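Local atomic coordinates of ZT_dimer domain-containing protein (Thermotoga maritima, PDB entry 6VDA), a protein that probably moves divalent metal cations such as zinc across the membrane as a cation diffusion facilitator, this chain being its metal-binding C-terminal domain. Residues L19-V31 with I42-V54. Residues are numbered along the deposited sequence; the frame is centred on the assembly and turned at random.
With ZN (zinc ion), chain B; SO4 (sulfate ion), chain C.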
loop_
_atom_site.group_PDB
_atom_site.type_symbol
_atom_site.label_atom_id
_atom_site.label_comp_id
_atom_site.label_asym_id
_atom_site.label_seq_id
_atom_site.Cartn_x
_atom_site.Cartn_y
_atom_site.Cartn_z
ATOM N N LEU A 19 -1.386 10.175 14.884
ATOM C CA LEU A 19 -1.624 8.705 14.942
ATOM C C LEU A 19 -2.080 8.300 16.347
ATOM O O LEU A 19 -2.949 7.417 16.437
ATOM C CB LEU A 19 -0.349 7.962 14.540
ATOM C CG LEU A 19 0.060 8.114 13.076
ATOM C CD1 LEU A 19 1.438 7.519 12.854
ATOM C CD2 LEU A 19 -0.965 7.484 12.140
ATOM N N GLU A 20 -1.534 8.937 17.391
ATOM C CA GLU A 20 -1.875 8.677 18.819
ATOM C C GLU A 20 -3.379 8.866 19.049
ATOM O O GLU A 20 -3.910 8.283 20.007
ATOM C CB GLU A 20 -1.087 9.604 19.749
ATOM C CG GLU A 20 0.337 9.144 20.016
ATOM C CD GLU A 20 1.058 9.929 21.099
ATOM O OE1 GLU A 20 0.537 10.981 21.524
ATOM O OE2 GLU A 20 2.141 9.485 21.522
ATOM N N ARG A 21 -4.027 9.675 18.211
ATOM C CA ARG A 21 -5.488 9.953 18.240
ATOM C C ARG A 21 -6.284 8.668 17.976
ATOM O O ARG A 21 -7.454 8.601 18.416
ATOM C CB ARG A 21 -5.825 11.024 17.193
ATOM C CG ARG A 21 -7.015 11.899 17.545
ATOM C CD ARG A 21 -7.142 13.097 16.627
ATOM N NE ARG A 21 -6.369 14.259 17.064
ATOM C CZ ARG A 21 -6.673 15.530 16.785
ATOM N NH1 ARG A 21 -7.751 15.826 16.076
ATOM N NH2 ARG A 21 -5.902 16.509 17.229
ATOM N N PHE A 22 -5.676 7.692 17.289
ATOM C CA PHE A 22 -6.338 6.470 16.758
ATOM C C PHE A 22 -5.940 5.249 17.585
ATOM O O PHE A 22 -4.801 4.790 17.518
ATOM C CB PHE A 22 -5.981 6.287 15.281
ATOM C CG PHE A 22 -6.564 7.338 14.374
ATOM C CD1 PHE A 22 -7.853 7.212 13.885
ATOM C CD2 PHE A 22 -5.825 8.454 14.014
ATOM C CE1 PHE A 22 -8.390 8.184 13.055
ATOM C CE2 PHE A 22 -6.360 9.424 13.181
ATOM C CZ PHE A 22 -7.642 9.285 12.702
ATOM N N PRO A 23 -6.879 4.670 18.366
ATOM C CA PRO A 23 -6.544 3.613 19.325
ATOM C C PRO A 23 -6.203 2.254 18.694
ATOM O O PRO A 23 -5.461 1.513 19.289
ATOM C CB PRO A 23 -7.814 3.483 20.185
ATOM C CG PRO A 23 -8.933 3.982 19.294
ATOM C CD PRO A 23 -8.309 5.010 18.370
ATOM N N ASN A 24 -6.764 1.965 17.521
ATOM C CA ASN A 24 -6.601 0.669 16.806
ATOM C C ASN A 24 -5.433 0.759 15.801
ATOM O O ASN A 24 -5.158 -0.255 15.127
ATOM C CB ASN A 24 -7.927 0.219 16.176
ATOM C CG ASN A 24 -8.718 1.336 15.523
ATOM O OD1 ASN A 24 -8.194 2.425 15.270
ATOM N ND2 ASN A 24 -9.991 1.079 15.259
ATOM N N VAL A 25 -4.749 1.910 15.712
ATOM C CA VAL A 25 -3.459 2.053 14.966
ATOM C C VAL A 25 -2.324 1.597 15.885
ATOM O O VAL A 25 -2.267 2.078 17.023
ATOM C CB VAL A 25 -3.224 3.488 14.470
ATOM C CG1 VAL A 25 -1.784 3.702 14.040
ATOM C CG2 VAL A 25 -4.180 3.847 13.348
ATOM N N HIS A 26 -1.479 0.679 15.418
ATOM C CA HIS A 26 -0.362 0.106 16.211
ATOM C C HIS A 26 0.943 0.167 15.412
ATOM O O HIS A 26 0.882 0.155 14.164
ATOM C CB HIS A 26 -0.719 -1.312 16.678
ATOM C CG HIS A 26 -1.839 -1.326 17.661
ATOM N ND1 HIS A 26 -1.683 -0.885 18.956
ATOM C CD2 HIS A 26 -3.135 -1.684 17.531
ATOM C CE1 HIS A 26 -2.831 -0.985 19.588
ATOM N NE2 HIS A 26 -3.740 -1.463 18.730
ATOM N N ASN A 27 2.063 0.287 16.129
ATOM C CA ASN A 27 3.442 0.117 15.607
ATOM C C ASN A 27 3.606 0.845 14.277
ATOM O O ASN A 27 3.984 0.233 13.280
ATOM C CB ASN A 27 3.778 -1.365 15.439
ATOM C CG ASN A 27 5.258 -1.600 15.219
ATOM O OD1 ASN A 27 5.655 -2.559 14.560
ATOM N ND2 ASN A 27 6.080 -0.727 15.774
ATOM N N PRO A 28 3.329 2.165 14.201
ATOM C CA PRO A 28 3.664 2.936 13.005
ATOM C C PRO A 28 5.179 2.840 12.770
ATOM O O PRO A 28 5.925 3.022 13.722
ATOM C CB PRO A 28 3.225 4.370 13.324
ATOM C CG PRO A 28 3.135 4.405 14.850
ATOM C CD PRO A 28 2.728 3.000 15.254
ATOM N N HIS A 29 5.585 2.508 11.541
ATOM C CA HIS A 29 7.008 2.313 11.142
ATOM C C HIS A 29 7.173 2.612 9.650
ATOM O O HIS A 29 6.141 2.756 8.963
ATOM C CB HIS A 29 7.482 0.897 11.504
ATOM C CG HIS A 29 6.818 -0.205 10.743
ATOM N ND1 HIS A 29 5.516 -0.595 10.991
ATOM C CD2 HIS A 29 7.283 -1.028 9.771
ATOM C CE1 HIS A 29 5.200 -1.602 10.194
ATOM N NE2 HIS A 29 6.268 -1.886 9.429
ATOM N N ARG A 30 8.421 2.676 9.178
ATOM C CA ARG A 30 8.789 3.104 7.798
ATOM C C ARG A 30 8.095 4.436 7.505
ATOM O O ARG A 30 7.586 4.631 6.377
ATOM C CB ARG A 30 8.431 2.033 6.761
ATOM C CG ARG A 30 9.428 0.888 6.699
ATOM C CD ARG A 30 9.184 -0.048 5.529
ATOM N NE ARG A 30 9.962 -1.275 5.657
ATOM C CZ ARG A 30 9.947 -2.281 4.786
ATOM N NH1 ARG A 30 9.191 -2.215 3.701
ATOM N NH2 ARG A 30 10.690 -3.353 5.006
ATOM N N VAL A 31 8.075 5.314 8.500
ATOM C CA VAL A 31 7.476 6.667 8.376
ATOM C C VAL A 31 8.507 7.561 7.693
ATOM O O VAL A 31 9.581 7.779 8.273
ATOM C CB VAL A 31 7.031 7.211 9.739
ATOM C CG1 VAL A 31 6.343 8.556 9.586
ATOM C CG2 VAL A 31 6.141 6.203 10.456
ATOM N N ILE A 42 3.908 12.239 2.612
ATOM C CA ILE A 42 4.105 11.350 3.791
ATOM C C ILE A 42 3.657 9.934 3.444
ATOM O O ILE A 42 2.536 9.760 2.929
ATOM C CB ILE A 42 3.356 11.878 5.025
ATOM C CG1 ILE A 42 3.853 13.271 5.411
ATOM C CG2 ILE A 42 3.474 10.891 6.180
ATOM C CD1 ILE A 42 2.940 13.974 6.368
ATOM N N GLU A 43 4.510 8.969 3.773
ATOM C CA GLU A 43 4.253 7.523 3.594
ATOM C C GLU A 43 4.551 6.822 4.920
ATOM O O GLU A 43 5.457 7.281 5.639
ATOM C CB GLU A 43 5.111 7.037 2.433
ATOM C CG GLU A 43 5.195 5.536 2.302
ATOM C CD GLU A 43 5.854 5.135 0.996
ATOM O OE1 GLU A 43 5.219 4.389 0.228
ATOM O OE2 GLU A 43 6.988 5.602 0.739
ATOM N N MET A 44 3.799 5.775 5.255
ATOM C CA MET A 44 3.997 5.036 6.524
ATOM C C MET A 44 3.383 3.638 6.427
ATOM O O MET A 44 2.494 3.420 5.583
ATOM C CB MET A 44 3.375 5.804 7.694
ATOM C CG MET A 44 1.856 5.870 7.678
ATOM S SD MET A 44 1.210 6.949 8.990
ATOM C CE MET A 44 1.505 8.569 8.286
ATOM N N ASP A 45 3.864 2.723 7.265
ATOM C CA ASP A 45 3.197 1.430 7.555
ATOM C C ASP A 45 2.525 1.568 8.917
ATOM O O ASP A 45 3.137 2.192 9.792
ATOM C CB ASP A 45 4.193 0.272 7.555
ATOM C CG ASP A 45 4.803 0.005 6.192
ATOM O OD1 ASP A 45 4.505 0.772 5.273
ATOM O OD2 ASP A 45 5.560 -0.975 6.066
ATOM N N ILE A 46 1.309 1.042 9.068
ATOM C CA ILE A 46 0.670 0.842 10.401
ATOM C C ILE A 46 0.316 -0.637 10.535
ATOM O O ILE A 46 0.143 -1.307 9.507
ATOM C CB ILE A 46 -0.557 1.760 10.603
ATOM C CG1 ILE A 46 -1.673 1.464 9.598
ATOM C CG2 ILE A 46 -0.142 3.224 10.582
ATOM C CD1 ILE A 46 -2.997 2.092 9.954
ATOM N N GLU A 47 0.175 -1.103 11.772
ATOM C CA GLU A 47 -0.343 -2.450 12.100
ATOM C C GLU A 47 -1.732 -2.320 12.735
ATOM O O GLU A 47 -1.956 -1.382 13.532
ATOM C CB GLU A 47 0.656 -3.163 13.004
ATOM C CG GLU A 47 1.933 -3.520 12.282
ATOM C CD GLU A 47 2.969 -4.200 13.153
ATOM O OE1 GLU A 47 2.581 -5.038 13.987
ATOM O OE2 GLU A 47 4.154 -3.882 12.994
ATOM N N VAL A 48 -2.639 -3.230 12.378
ATOM C CA VAL A 48 -3.995 -3.335 12.992
ATOM C C VAL A 48 -4.261 -4.799 13.330
ATOM O O VAL A 48 -3.606 -5.697 12.756
ATOM C CB VAL A 48 -5.089 -2.752 12.079
ATOM C CG1 VAL A 48 -4.753 -1.322 11.673
ATOM C CG2 VAL A 48 -5.350 -3.618 10.852
ATOM N N ASP A 49 -5.178 -5.021 14.262
ATOM C CA ASP A 49 -5.651 -6.378 14.604
ATOM C C ASP A 49 -5.844 -7.121 13.275
ATOM O O ASP A 49 -6.514 -6.569 12.384
ATOM C CB ASP A 49 -6.899 -6.292 15.482
ATOM C CG ASP A 49 -7.307 -7.635 16.044
ATOM O OD1 ASP A 49 -7.661 -8.504 15.239
ATOM O OD2 ASP A 49 -7.228 -7.808 17.277
ATOM N N GLY A 50 -5.239 -8.303 13.131
ATOM C CA GLY A 50 -5.383 -9.160 11.941
ATOM C C GLY A 50 -6.841 -9.482 11.647
ATOM O O GLY A 50 -7.136 -9.820 10.485
ATOM N N LYS A 51 -7.723 -9.391 12.651
ATOM C CA LYS A 51 -9.167 -9.736 12.520
ATOM C C LYS A 51 -9.954 -8.548 11.946
ATOM O O LYS A 51 -11.110 -8.760 11.552
ATOM C CB LYS A 51 -9.760 -10.200 13.858
ATOM C CG LYS A 51 -9.350 -11.595 14.309
ATOM N N MET A 52 -9.366 -7.351 11.878
ATOM C CA MET A 52 -10.042 -6.142 11.331
ATOM C C MET A 52 -10.376 -6.385 9.856
ATOM O O MET A 52 -9.522 -6.941 9.132
ATOM C CB MET A 52 -9.172 -4.887 11.455
ATOM C CG MET A 52 -9.899 -3.615 11.057
ATOM S SD MET A 52 -8.852 -2.139 11.098
ATOM C CE MET A 52 -8.680 -1.953 12.871
ATOM N N SER A 53 -11.582 -6.003 9.440
ATOM C CA SER A 53 -12.045 -6.093 8.035
ATOM C C SER A 53 -11.252 -5.102 7.173
ATOM O O SER A 53 -10.710 -4.128 7.727
ATOM C CB SER A 53 -13.525 -5.854 7.948
ATOM O OG SER A 53 -13.842 -4.508 8.266
ATOM N N VAL A 54 -11.181 -5.365 5.865
ATOM C CA VAL A 54 -10.563 -4.483 4.828
ATOM C C VAL A 54 -11.375 -3.179 4.743
ATOM O O VAL A 54 -10.758 -2.095 4.585
ATOM C CB VAL A 54 -10.490 -5.229 3.477
ATOM C CG1 VAL A 54 -10.240 -4.305 2.301
ATOM C CG2 VAL A 54 -9.451 -6.342 3.505
HETATM ZN ZN ZN B . 5.672 -2.624 7.507
HETATM S S SO4 C . 1.550 0.209 19.581
HETATM O O1 SO4 C . 1.649 1.405 18.789
HETATM O O2 SO4 C . 0.308 0.214 20.304
HETATM O O3 SO4 C . 2.644 0.155 20.512
HETATM O O4 SO4 C . 1.600 -0.941 18.724
#
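His29 and Asp45 face each other across two antiparallel strands and share a zinc ion, bound by His29 NE2 at 2.1 Å and by Asp45 OD2 at 2.2 Å; Glu83 and Glu89 complete the site, and the Arg30 guanidinium beside it forms a salt bridge with Glu89 rather than gripping Asp45. The Asp45 CB lies over one face of the His29 imidazole, 3.6 Å from its centroid, and the carboxylate stands almost perpendicular to the ring. With CG between the backbone N and the carbonyl carbon (chi1 66°), His29 swings its ring across to Asp45, and its rotation is fixed at both nitrogens: ND1 gives a nearly straight bond to Asn27 O (2.9 Å, 163°), leaving NE2 for the metal. Asp45 OD1 accepts from His81, a second-shell partner that probably helps to orient the carboxylate.

The backbones are joined at two hydrogen-bonded pairs, His26 with Glu47 and His29 with Asp45, and a beta bulge takes up the extra residue on the 26-29 strand. Glu47 extends alongside Asn27, while its OE1 accepts from Gly86 N. Were Glu47 an alanine, the Gly86 amide would probably be left without this acceptor.

Beneath the metal face the packing is apolar and close: Val25 CG1 meets Ile46 CG2 at 3.9 Å, and both Leu19 methyls touch the Met44 sulfur. The metal face, which His26 shares with Glu47 and the zinc ligands, is more open to solvent at its rim, where His26 ND1 and Asn27 N hold a sulfate, probably from the crystallisation liquor.

The pair forms part of the beta hairpin of strands 26-36 and 39-48, with strand 75-84 parallel on the far side of 39-48. Helices 6-19 and 54-71 pack against the apolar face, and Val48 and Met52 reach Val54 of the second subunit.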